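Side-chain contacts in glutathione S-transferase 2 (Heligmosomoides polygyrus, PDB 1TW9), which probably catalyses the conjugation of glutathione to electrophilic substrates, as a dimeric sigma-family glutathione transferase with a thioredoxin-like N-terminal domain: residues V32-T35 against Q36-V40; K196-E199 against T200-E203; V53-D57 against G58-A62; Q20-L24 against A25-Y29. All coordinates share one frame; numbering follows the deposited sequence.

Overall arrangement
All four contacts are local, each made within one continuous run of chain. Contacts 1, 3 and 4 belong to the thioredoxin-like N-terminal domain. Contact 2 ends helix 192-200 of the C-terminal domain. Contact 2 lies at the surface; the other three are partly buried. Contacts 1 and 3 reach the same sheet, and their centres lie about 17 Å apart. Contact 1 caps a helix start by hydrogen bonds, whereas contacts 2 and 4 close helix ends and add packing on an aromatic ring. Contact 3 is a hairpin held by paired backbone bonds. Trp197 of contact 2 packs on Gln20, Ala23 and Tyr29 of contact 4, and Leu54 of contact 3 meets Phe22 of contact 4.

Contact 1 of 4, residues V32-T35 against Q36-V40; sequences VRLT and QETFV. Unlike the reference sequence in segment 36-40: Val40 (reference Ala).
Thr35 caps the short helix 36-39 where strand 30-34 of the thioredoxin-like fold ends. It stands at the N-cap position, and its OG1 accepts a hydrogen bond from Thr38 N at 3.0 Å, with an N-H...O angle of 151°. A chi1 of 60° makes this possible: it sets OG1 between the backbone N and the carbonyl carbon, on the side where the first turn presents its amides. The carbonyl of the same residue takes a second bond, from Phe39 N to Thr35 O at 2.8 Å. Thr35 thus grips the helix start through both side chain and backbone.

Thr38 answers with its methyl. Its OG1 is anti to the backbone N (chi1 178°), which leaves CG2 turned back toward the strand. There CG2 meets Leu34 CB at 3.5 Å and Leu34 CD2 at 3.6 Å, the two side chains crossing at about a right angle. The other branch of Leu34 serves Phe39: CD1 comes to the edge of the ring, near its plane. Leu34 also packs on Thr7 and Leu42, and the Phe39 ring meets that of Phe9. An alanine at Leu34 would keep the CB contact but is likely to leave the Thr38 methyl and the Phe39 ring edge without their apolar neighbour. The ring edge is met loosely, with Leu34 CD1 4.3 Å from Phe39 CD1.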
loop_
_atom_site.group_PDB
_atom_site.type_symbol
_atom_site.label_atom_id
_atom_site.label_comp_id
_atom_site.label_asym_id
_atom_site.label_seq_id
_atom_site.Cartn_x
_atom_site.Cartn_y
_atom_site.Cartn_z
ATOM N N VAL A 32 4.123 -16.926 14.873
ATOM C CA VAL A 32 4.801 -16.413 16.080
ATOM C C VAL A 32 4.050 -15.212 16.655
ATOM O O VAL A 32 3.853 -14.209 15.984
ATOM C CB VAL A 32 6.295 -16.077 15.834
ATOM C CG1 VAL A 32 6.924 -15.545 17.093
ATOM C CG2 VAL A 32 7.032 -17.362 15.287
ATOM N N ARG A 33 3.617 -15.368 17.917
ATOM C CA ARG A 33 2.769 -14.393 18.575
ATOM C C ARG A 33 3.534 -13.935 19.810
ATOM O O ARG A 33 3.604 -14.633 20.835
ATOM C CB ARG A 33 1.425 -14.992 18.972
ATOM C CG ARG A 33 0.576 -15.302 17.789
ATOM C CD ARG A 33 -0.655 -16.159 18.085
ATOM N NE ARG A 33 -1.399 -16.400 16.890
ATOM C CZ ARG A 33 -2.565 -15.831 16.588
ATOM N NH1 ARG A 33 -3.195 -15.055 17.475
ATOM N NH2 ARG A 33 -3.138 -16.084 15.429
ATOM N N LEU A 34 4.084 -12.751 19.680
ATOM C CA LEU A 34 4.886 -12.163 20.726
ATOM C C LEU A 34 4.060 -11.477 21.778
ATOM O O LEU A 34 3.043 -10.886 21.484
ATOM C CB LEU A 34 5.827 -11.145 20.092
ATOM C CG LEU A 34 6.803 -11.660 19.032
ATOM C CD1 LEU A 34 7.628 -10.549 18.542
ATOM C CD2 LEU A 34 7.699 -12.804 19.559
ATOM N N THR A 35 4.554 -11.495 23.023
ATOM C CA THR A 35 4.077 -10.573 24.019
ATOM C C THR A 35 4.823 -9.235 23.843
ATOM O O THR A 35 5.868 -9.170 23.189
ATOM C CB THR A 35 4.339 -11.115 25.429
ATOM O OG1 THR A 35 5.753 -11.323 25.623
ATOM C CG2 THR A 35 3.723 -12.530 25.633
ATOM N N GLN A 36 4.276 -8.178 24.419
ATOM C CA GLN A 36 4.960 -6.883 24.433
ATOM C C GLN A 36 6.353 -7.061 25.025
ATOM O O GLN A 36 7.315 -6.437 24.581
ATOM C CB GLN A 36 4.204 -5.856 25.277
ATOM C CG GLN A 36 4.033 -4.458 24.654
ATOM C CD GLN A 36 5.188 -3.998 23.765
ATOM O OE1 GLN A 36 4.962 -3.517 22.663
ATOM N NE2 GLN A 36 6.412 -4.117 24.258
ATOM N N GLU A 37 6.449 -7.920 26.031
ATOM C CA GLU A 37 7.686 -8.134 26.735
ATOM C C GLU A 37 8.718 -8.840 25.862
ATOM O O GLU A 37 9.909 -8.508 25.917
ATOM C CB GLU A 37 7.429 -8.916 28.039
ATOM C CG GLU A 37 6.726 -8.116 29.128
ATOM C CD GLU A 37 5.218 -7.920 28.936
ATOM O OE1 GLU A 37 4.590 -8.587 28.069
ATOM O OE2 GLU A 37 4.666 -7.074 29.697
ATOM N N THR A 38 8.299 -9.800 25.036
ATOM C CA THR A 38 9.288 -10.443 24.172
ATOM C C THR A 38 9.558 -9.613 22.924
ATOM O O THR A 38 10.615 -9.759 22.311
ATOM C CB THR A 38 8.900 -11.873 23.791
ATOM O OG1 THR A 38 9.891 -12.426 22.906
ATOM C CG2 THR A 38 7.660 -11.880 22.988
ATOM N N PHE A 39 8.612 -8.753 22.563
ATOM C CA PHE A 39 8.787 -7.854 21.405
ATOM C C PHE A 39 9.917 -6.847 21.626
ATOM O O PHE A 39 10.691 -6.577 20.707
ATOM C CB PHE A 39 7.500 -7.082 21.143
ATOM C CG PHE A 39 7.647 -5.964 20.129
ATOM C CD1 PHE A 39 7.601 -6.228 18.772
ATOM C CD2 PHE A 39 7.867 -4.660 20.535
ATOM C CE1 PHE A 39 7.739 -5.200 17.849
ATOM C CE2 PHE A 39 8.004 -3.659 19.611
ATOM C CZ PHE A 39 7.931 -3.960 18.244
ATOM N N VAL A 40 9.993 -6.303 22.844
ATOM C CA VAL A 40 10.930 -5.195 23.165
ATOM C C VAL A 40 12.387 -5.430 22.713
ATOM O O VAL A 40 12.928 -4.600 21.965
ATOM C CB VAL A 40 10.905 -4.830 24.644
ATOM C CG1 VAL A 40 11.831 -3.638 24.896
ATOM C CG2 VAL A 40 9.504 -4.508 25.088
#

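Contact 2 of 4, residues K196-E199 against T200-E203; sequences KWIE and TRPE
Arg201 lies across Trp197 at the C-terminal end of helix 192-200, in the all-helical domain of the glutathione transferase fold. Arg201 is the first residue to leave helical geometry.

Hydrogen bonds close the last turn. Thr200 OG1 donates to Lys196 O at 2.9 Å, one turn back. Thr200 N bonds to Trp197 O at 3.1 Å. Arg201 N reaches the same Trp197 O, but that bond is weak. One water donates to both Ile198 O and Arg201 O, so it bridges the helix end and the departing chain.

Packing is carried by Arg201. Its CB sits over one face of the indole in a CH-pi contact, 3.7 Å from the centroid of the Trp197 six-membered ring. A chi1 of 61° places CG between the backbone N and the carbonyl carbon. The chain then runs extended past Ile198 O, alongside Ile198 in the same direction. Ile198 CG1 and CG2 lie over one face of the guanidinium, whose plane is nearly perpendicular to the indole, at 85°.

The charged end is satisfied elsewhere. Arg201 NH2 forms salt bridges to Glu16 and Glu162, and Trp197 NE1 bonds to the same Glu16. Over the covered guanidinium face, Ile198 CG2 is 3.8 Å from Arg201 NH1.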
loop_
_atom_site.group_PDB
_atom_site.type_symbol
_atom_site.label_atom_id
_atom_site.label_comp_id
_atom_site.label_asym_id
_atom_site.label_seq_id
_atom_site.Cartn_x
_atom_site.Cartn_y
_atom_site.Cartn_z
ATOM N N LYS A 196 -12.550 -22.706 8.437
ATOM C CA LYS A 196 -11.758 -23.591 9.321
ATOM C C LYS A 196 -10.764 -22.798 10.160
ATOM O O LYS A 196 -10.612 -23.030 11.396
ATOM C CB LYS A 196 -10.980 -24.575 8.498
ATOM C CG LYS A 196 -10.220 -25.588 9.331
ATOM C CD LYS A 196 -9.178 -26.261 8.467
ATOM C CE LYS A 196 -8.754 -27.654 8.967
ATOM N NZ LYS A 196 -7.408 -28.039 8.420
ATOM N N TRP A 197 -10.112 -21.836 9.545
ATOM C CA TRP A 197 -9.139 -21.006 10.263
ATOM C C TRP A 197 -9.882 -20.173 11.322
ATOM O O TRP A 197 -9.418 -20.069 12.447
ATOM C CB TRP A 197 -8.355 -20.080 9.329
ATOM C CG TRP A 197 -7.597 -19.026 10.056
ATOM C CD1 TRP A 197 -7.849 -17.721 10.037
ATOM C CD2 TRP A 197 -6.505 -19.213 10.975
ATOM N NE1 TRP A 197 -6.986 -17.040 10.858
ATOM C CE2 TRP A 197 -6.132 -17.952 11.441
ATOM C CE3 TRP A 197 -5.829 -20.327 11.494
ATOM C CZ2 TRP A 197 -5.127 -17.760 12.388
ATOM C CZ3 TRP A 197 -4.793 -20.086 12.375
ATOM C CH2 TRP A 197 -4.499 -18.844 12.848
ATOM N N ILE A 198 -10.994 -19.574 10.944
ATOM C CA ILE A 198 -11.757 -18.742 11.898
ATOM C C ILE A 198 -12.223 -19.544 13.095
ATOM O O ILE A 198 -12.106 -19.070 14.285
ATOM C CB ILE A 198 -12.879 -17.997 11.188
ATOM C CG1 ILE A 198 -12.269 -16.977 10.226
ATOM C CG2 ILE A 198 -13.799 -17.367 12.221
ATOM C CD1 ILE A 198 -13.300 -16.324 9.360
ATOM N N GLU A 199 -12.626 -20.805 12.857
ATOM C CA GLU A 199 -13.066 -21.686 13.909
ATOM C C GLU A 199 -11.958 -22.064 14.857
ATOM O O GLU A 199 -12.274 -22.378 16.010
ATOM C CB GLU A 199 -13.622 -22.992 13.339
ATOM C CG GLU A 199 -14.892 -22.810 12.582
ATOM C CD GLU A 199 -15.328 -24.093 11.894
ATOM O OE1 GLU A 199 -14.535 -25.092 11.814
ATOM O OE2 GLU A 199 -16.459 -24.072 11.426
ATOM N N THR A 200 -10.711 -22.062 14.378
ATOM C CA THR A 200 -9.550 -22.545 15.098
ATOM C C THR A 200 -8.516 -21.527 15.574
ATOM O O THR A 200 -7.631 -21.887 16.375
ATOM C CB THR A 200 -8.810 -23.640 14.338
ATOM O OG1 THR A 200 -8.276 -23.144 13.115
ATOM C CG2 THR A 200 -9.749 -24.749 13.949
ATOM N N ARG A 201 -8.646 -20.282 15.166
ATOM C CA ARG A 201 -7.628 -19.299 15.527
ATOM C C ARG A 201 -7.789 -18.982 17.005
ATOM O O ARG A 201 -8.854 -19.158 17.553
ATOM C CB ARG A 201 -7.740 -18.040 14.690
ATOM C CG ARG A 201 -9.010 -17.353 14.842
ATOM C CD ARG A 201 -9.094 -16.188 13.898
ATOM N NE ARG A 201 -10.383 -15.564 14.054
ATOM C CZ ARG A 201 -10.861 -14.668 13.235
ATOM N NH1 ARG A 201 -12.081 -14.185 13.455
ATOM N NH2 ARG A 201 -10.182 -14.248 12.202
ATOM N N PRO A 202 -6.733 -18.482 17.641
ATOM C CA PRO A 202 -6.828 -17.972 19.013
ATOM C C PRO A 202 -7.850 -16.875 19.115
ATOM O O PRO A 202 -7.903 -16.022 18.199
ATOM C CB PRO A 202 -5.421 -17.441 19.274
ATOM C CG PRO A 202 -4.532 -18.287 18.389
ATOM C CD PRO A 202 -5.338 -18.408 17.138
ATOM N N GLU A 203 -8.664 -16.922 20.146
ATOM C CA GLU A 203 -9.667 -15.887 20.367
ATOM C C GLU A 203 -9.012 -14.747 21.114
ATOM O O GLU A 203 -8.640 -14.887 22.277
ATOM C CB GLU A 203 -10.822 -16.410 21.185
ATOM C CG GLU A 203 -11.675 -17.469 20.523
ATOM C CD GLU A 203 -12.751 -17.989 21.467
ATOM O OE1 GLU A 203 -13.384 -17.138 22.179
ATOM O OE2 GLU A 203 -12.944 -19.247 21.556
HETATM O O HOH W 1 -11.461 -18.940 16.922
#

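Contact 3 of 4, residues V53-D57 against G58-A62; sequences VLEVD and GQQLA
Val53 and Leu61 sit on neighbouring strands, and Val53 CG1 comes within 3.8 Å of Leu61 O. With CG1 anti to its own N (chi1 172°), Val53 turns this methyl toward strand 59-62, where it also packs on Gln60 CB at 3.9 Å. The other methyl, CG2, meets Ala62 CB. Glu55 and Gln60 share this face of the sheet.

Leu61 is on the other face and pairs with Leu54. Two bonds join their backbones, Leu54 N to Leu61 O and Leu61 N to Leu54 O, both 2.8 Å. Tyr70 of helix 64-75 packs on both leucines, while Ala86 of the second subunit packs on Leu61.

Gly58 stands in the turn with positive phi (86°), which favours glycine; a side chain there would run into Asp57 O. Glu55 OE1 approaches Gly58 CA at 3.6 Å. Glu55 and Gln60 run alongside each other, their polar ends leaving the sheet together, with carboxylate and amide planes 80° apart. A water donates to Glu55 OE2 and accepts from Gln60 NE2, which also bonds to Thr45 O. With Glu55 cut back to an alanine, the water is likely to lose its carboxylate acceptor and Gln60 CG its neighbour.

Val56 and Gln59 form the last bonded pair of this antiparallel beta hairpin with a two-residue type I' turn, whose second strand, 59-62, is outermost in the thioredoxin-like sheet within this chain.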
loop_
_atom_site.group_PDB
_atom_site.type_symbol
_atom_site.label_atom_id
_atom_site.label_comp_id
_atom_site.label_asym_id
_atom_site.label_seq_id
_atom_site.Cartn_x
_atom_site.Cartn_y
_atom_site.Cartn_z
ATOM N N VAL A 53 6.145 -9.086 10.620
ATOM C CA VAL A 53 7.232 -9.319 9.710
ATOM C C VAL A 53 7.128 -10.762 9.292
ATOM O O VAL A 53 7.038 -11.662 10.155
ATOM C CB VAL A 53 8.596 -9.077 10.407
ATOM C CG1 VAL A 53 9.787 -9.510 9.547
ATOM C CG2 VAL A 53 8.751 -7.624 10.751
ATOM N N LEU A 54 7.291 -10.994 7.983
ATOM C CA LEU A 54 7.350 -12.337 7.426
ATOM C C LEU A 54 8.799 -12.681 7.200
ATOM O O LEU A 54 9.525 -11.831 6.735
ATOM C CB LEU A 54 6.618 -12.331 6.067
ATOM C CG LEU A 54 6.623 -13.648 5.278
ATOM C CD1 LEU A 54 5.755 -14.683 5.983
ATOM C CD2 LEU A 54 6.224 -13.341 3.878
ATOM N N GLU A 55 9.218 -13.899 7.476
ATOM C CA GLU A 55 10.441 -14.436 6.931
ATOM C C GLU A 55 10.118 -15.508 5.913
ATOM O O GLU A 55 9.332 -16.426 6.204
ATOM C CB GLU A 55 11.304 -15.039 8.011
ATOM C CG GLU A 55 11.811 -13.983 8.971
ATOM C CD GLU A 55 12.910 -14.470 9.888
ATOM O OE1 GLU A 55 13.367 -15.634 9.745
ATOM O OE2 GLU A 55 13.344 -13.663 10.738
ATOM N N VAL A 56 10.778 -15.427 4.760
ATOM C CA VAL A 56 10.696 -16.441 3.726
ATOM C C VAL A 56 12.070 -17.053 3.607
ATOM O O VAL A 56 13.019 -16.389 3.212
ATOM C CB VAL A 56 10.327 -15.866 2.359
ATOM C CG1 VAL A 56 10.157 -17.033 1.399
ATOM C CG2 VAL A 56 9.060 -15.119 2.437
ATOM N N ASP A 57 12.235 -18.304 4.038
ATOM C CA ASP A 57 13.568 -18.880 3.988
ATOM C C ASP A 57 14.609 -17.990 4.704
ATOM O O ASP A 57 15.749 -17.867 4.257
ATOM C CB ASP A 57 13.967 -19.125 2.519
ATOM C CG ASP A 57 13.253 -20.303 1.903
ATOM O OD1 ASP A 57 12.468 -20.964 2.640
ATOM O OD2 ASP A 57 13.487 -20.694 0.710
ATOM N N GLY A 58 14.179 -17.349 5.792
ATOM C CA GLY A 58 15.001 -16.543 6.668
ATOM C C GLY A 58 15.189 -15.081 6.274
ATOM O O GLY A 58 15.902 -14.371 6.974
ATOM N N GLN A 59 14.594 -14.665 5.167
ATOM C CA GLN A 59 14.708 -13.299 4.647
ATOM C C GLN A 59 13.455 -12.527 5.090
ATOM O O GLN A 59 12.322 -12.992 4.897
ATOM C CB GLN A 59 14.895 -13.308 3.142
ATOM C CG GLN A 59 16.077 -14.175 2.702
ATOM C CD GLN A 59 17.394 -13.668 3.249
ATOM O OE1 GLN A 59 17.641 -12.452 3.250
ATOM N NE2 GLN A 59 18.277 -14.597 3.718
ATOM N N GLN A 60 13.679 -11.370 5.717
ATOM C CA GLN A 60 12.573 -10.594 6.289
ATOM C C GLN A 60 11.880 -9.707 5.266
ATOM O O GLN A 60 12.534 -9.070 4.444
ATOM C CB GLN A 60 13.039 -9.682 7.412
ATOM C CG GLN A 60 13.633 -10.342 8.601
ATOM C CD GLN A 60 14.011 -9.329 9.618
ATOM O OE1 GLN A 60 14.784 -8.416 9.290
ATOM N NE2 GLN A 60 13.494 -9.467 10.862
ATOM N N LEU A 61 10.572 -9.619 5.426
ATOM C CA LEU A 61 9.723 -8.715 4.694
ATOM C C LEU A 61 8.709 -8.132 5.674
ATOM O O LEU A 61 7.909 -8.893 6.277
ATOM C CB LEU A 61 8.965 -9.455 3.611
ATOM C CG LEU A 61 7.846 -8.665 2.833
ATOM C CD1 LEU A 61 8.436 -7.464 2.065
ATOM C CD2 LEU A 61 7.028 -9.533 1.922
ATOM N N ALA A 62 8.745 -6.815 5.789
ATOM C CA ALA A 62 7.884 -6.120 6.745
ATOM C C ALA A 62 6.710 -5.466 5.995
ATOM O O ALA A 62 6.655 -5.463 4.777
ATOM C CB ALA A 62 8.648 -5.073 7.499
HETATM O O HOH W 2 11.746 -11.531 11.680
#

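Contact 4 of 4, residues Q20-L24 against A25-Y29; sequences QVFAL and ADQKY. Unlike the reference sequence in segment 20-24: Val21 (reference Ile).
Phe22 O receives Gln27 N at 3.0 Å in an almost straight bond (177°), while Asp26 N turns back to Ala23 O and Ala25 N still makes a helical bond to Val21 O, so the chain closes the end of helix 16-24 with positive phi at Asp26.

The side chains then fold back on the last turn. The rings of Phe22 and Tyr29 form an offset stack, their centroids 4.3 Å apart and their planes only 13° from parallel. The overlap is partial. Phe22 CD2 lies over the centre of the tyrosine ring, whereas Tyr29 CG lies toward the rim of the phenylalanine. The closest approach of the two rings is Phe22 CG to Tyr29 CD1, at 3.5 Å. Tyr29 CB also rests over the Phe22 face in a CH-pi contact, 3.9 Å from the Phe22 centroid. Tyr29 can do this because chi1 of 67° holds its ring between the backbone N and the carbonyl carbon, folded back over its own chain toward the helix.

Gln27 adds its aliphatic part: CG packs on Phe22 CD1 at 3.7 Å. Around the stack, Leu71 of helix 64-75 touches Phe22, the Tyr4 ring meets it at a steep angle, and Trp197 packs on Tyr29. Leu24 O takes a hydrogen bond from Arg193, which ties the helix end to the C-terminal domain. The backbone pattern is a Schellman motif, here leading from the first helix of the thioredoxin-like domain into strand 30-34.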
loop_
_atom_site.group_PDB
_atom_site.type_symbol
_atom_site.label_atom_id
_atom_site.label_comp_id
_atom_site.label_asym_id
_atom_site.label_seq_id
_atom_site.Cartn_x
_atom_site.Cartn_y
_atom_site.Cartn_z
ATOM N N GLN A 20 -4.715 -15.411 6.900
ATOM C CA GLN A 20 -5.789 -15.922 6.079
ATOM C C GLN A 20 -5.360 -16.285 4.614
ATOM O O GLN A 20 -5.917 -17.194 4.027
ATOM C CB GLN A 20 -6.969 -15.030 6.128
ATOM C CG GLN A 20 -7.573 -14.967 7.501
ATOM C CD GLN A 20 -8.843 -14.235 7.586
ATOM O OE1 GLN A 20 -9.437 -13.918 6.539
ATOM N NE2 GLN A 20 -9.282 -13.947 8.796
ATOM N N VAL A 21 -4.364 -15.588 4.068
ATOM C CA VAL A 21 -3.791 -15.982 2.778
ATOM C C VAL A 21 -3.170 -17.370 2.907
ATOM O O VAL A 21 -3.367 -18.231 2.095
ATOM C CB VAL A 21 -2.807 -14.943 2.265
ATOM C CG1 VAL A 21 -2.102 -15.447 1.037
ATOM C CG2 VAL A 21 -3.620 -13.631 1.905
ATOM N N PHE A 22 -2.398 -17.536 3.957
ATOM C CA PHE A 22 -1.795 -18.838 4.210
ATOM C C PHE A 22 -2.861 -19.923 4.298
ATOM O O PHE A 22 -2.730 -21.012 3.742
ATOM C CB PHE A 22 -0.999 -18.822 5.532
ATOM C CG PHE A 22 0.449 -18.227 5.409
ATOM C CD1 PHE A 22 1.318 -18.646 4.399
ATOM C CD2 PHE A 22 0.867 -17.213 6.255
ATOM C CE1 PHE A 22 2.585 -18.122 4.323
ATOM C CE2 PHE A 22 2.147 -16.720 6.177
ATOM C CZ PHE A 22 3.000 -17.161 5.211
ATOM N N ALA A 23 -3.933 -19.634 5.049
ATOM C CA ALA A 23 -5.017 -20.593 5.251
ATOM C C ALA A 23 -5.607 -20.926 3.905
ATOM O O ALA A 23 -5.822 -22.113 3.593
ATOM C CB ALA A 23 -6.101 -20.049 6.198
ATOM N N LEU A 24 -5.937 -19.894 3.122
ATOM C CA LEU A 24 -6.547 -20.065 1.809
ATOM C C LEU A 24 -5.706 -20.921 0.870
ATOM O O LEU A 24 -6.233 -21.636 0.016
ATOM C CB LEU A 24 -6.698 -18.700 1.141
ATOM C CG LEU A 24 -8.024 -18.199 0.689
ATOM C CD1 LEU A 24 -7.775 -17.158 -0.361
ATOM C CD2 LEU A 24 -9.126 -19.241 0.379
ATOM N N ALA A 25 -4.392 -20.840 1.023
ATOM C CA ALA A 25 -3.416 -21.560 0.180
ATOM C C ALA A 25 -3.060 -22.945 0.735
ATOM O O ALA A 25 -2.285 -23.640 0.115
ATOM C CB ALA A 25 -2.190 -20.754 0.037
ATOM N N ASP A 26 -3.546 -23.264 1.923
ATOM C CA ASP A 26 -3.178 -24.495 2.662
ATOM C C ASP A 26 -1.665 -24.572 2.803
ATOM O O ASP A 26 -1.014 -25.629 2.675
ATOM C CB ASP A 26 -3.771 -25.695 1.956
ATOM C CG ASP A 26 -3.619 -26.952 2.706
ATOM O OD1 ASP A 26 -3.667 -26.900 3.933
ATOM O OD2 ASP A 26 -3.496 -28.051 2.127
ATOM N N GLN A 27 -1.116 -23.440 3.182
ATOM C CA GLN A 27 0.311 -23.363 3.363
ATOM C C GLN A 27 0.640 -23.335 4.855
ATOM O O GLN A 27 0.188 -22.448 5.584
ATOM C CB GLN A 27 0.838 -22.118 2.653
ATOM C CG GLN A 27 2.324 -21.866 2.957
ATOM C CD GLN A 27 3.228 -22.883 2.383
ATOM O OE1 GLN A 27 4.034 -23.508 3.119
ATOM N NE2 GLN A 27 3.142 -23.068 1.063
ATOM N N LYS A 28 1.525 -24.220 5.282
ATOM C CA LYS A 28 1.949 -24.245 6.660
ATOM C C LYS A 28 2.963 -23.117 6.899
ATOM O O LYS A 28 3.803 -22.842 6.058
ATOM C CB LYS A 28 2.524 -25.632 6.994
ATOM C CG LYS A 28 3.958 -25.677 7.358
ATOM C CD LYS A 28 4.430 -27.110 7.609
ATOM C CE LYS A 28 5.527 -27.314 8.712
ATOM N NZ LYS A 28 6.901 -27.576 8.122
ATOM N N TYR A 29 2.916 -22.527 8.072
ATOM C CA TYR A 29 3.844 -21.447 8.454
ATOM C C TYR A 29 3.976 -21.428 9.954
ATOM O O TYR A 29 3.162 -21.989 10.642
ATOM C CB TYR A 29 3.352 -20.104 7.941
ATOM C CG TYR A 29 2.064 -19.634 8.606
ATOM C CD1 TYR A 29 0.814 -20.214 8.254
ATOM C CD2 TYR A 29 2.095 -18.613 9.555
ATOM C CE1 TYR A 29 -0.388 -19.802 8.855
ATOM C CE2 TYR A 29 0.924 -18.205 10.177
ATOM C CZ TYR A 29 -0.292 -18.818 9.871
ATOM O OH TYR A 29 -1.428 -18.404 10.503
#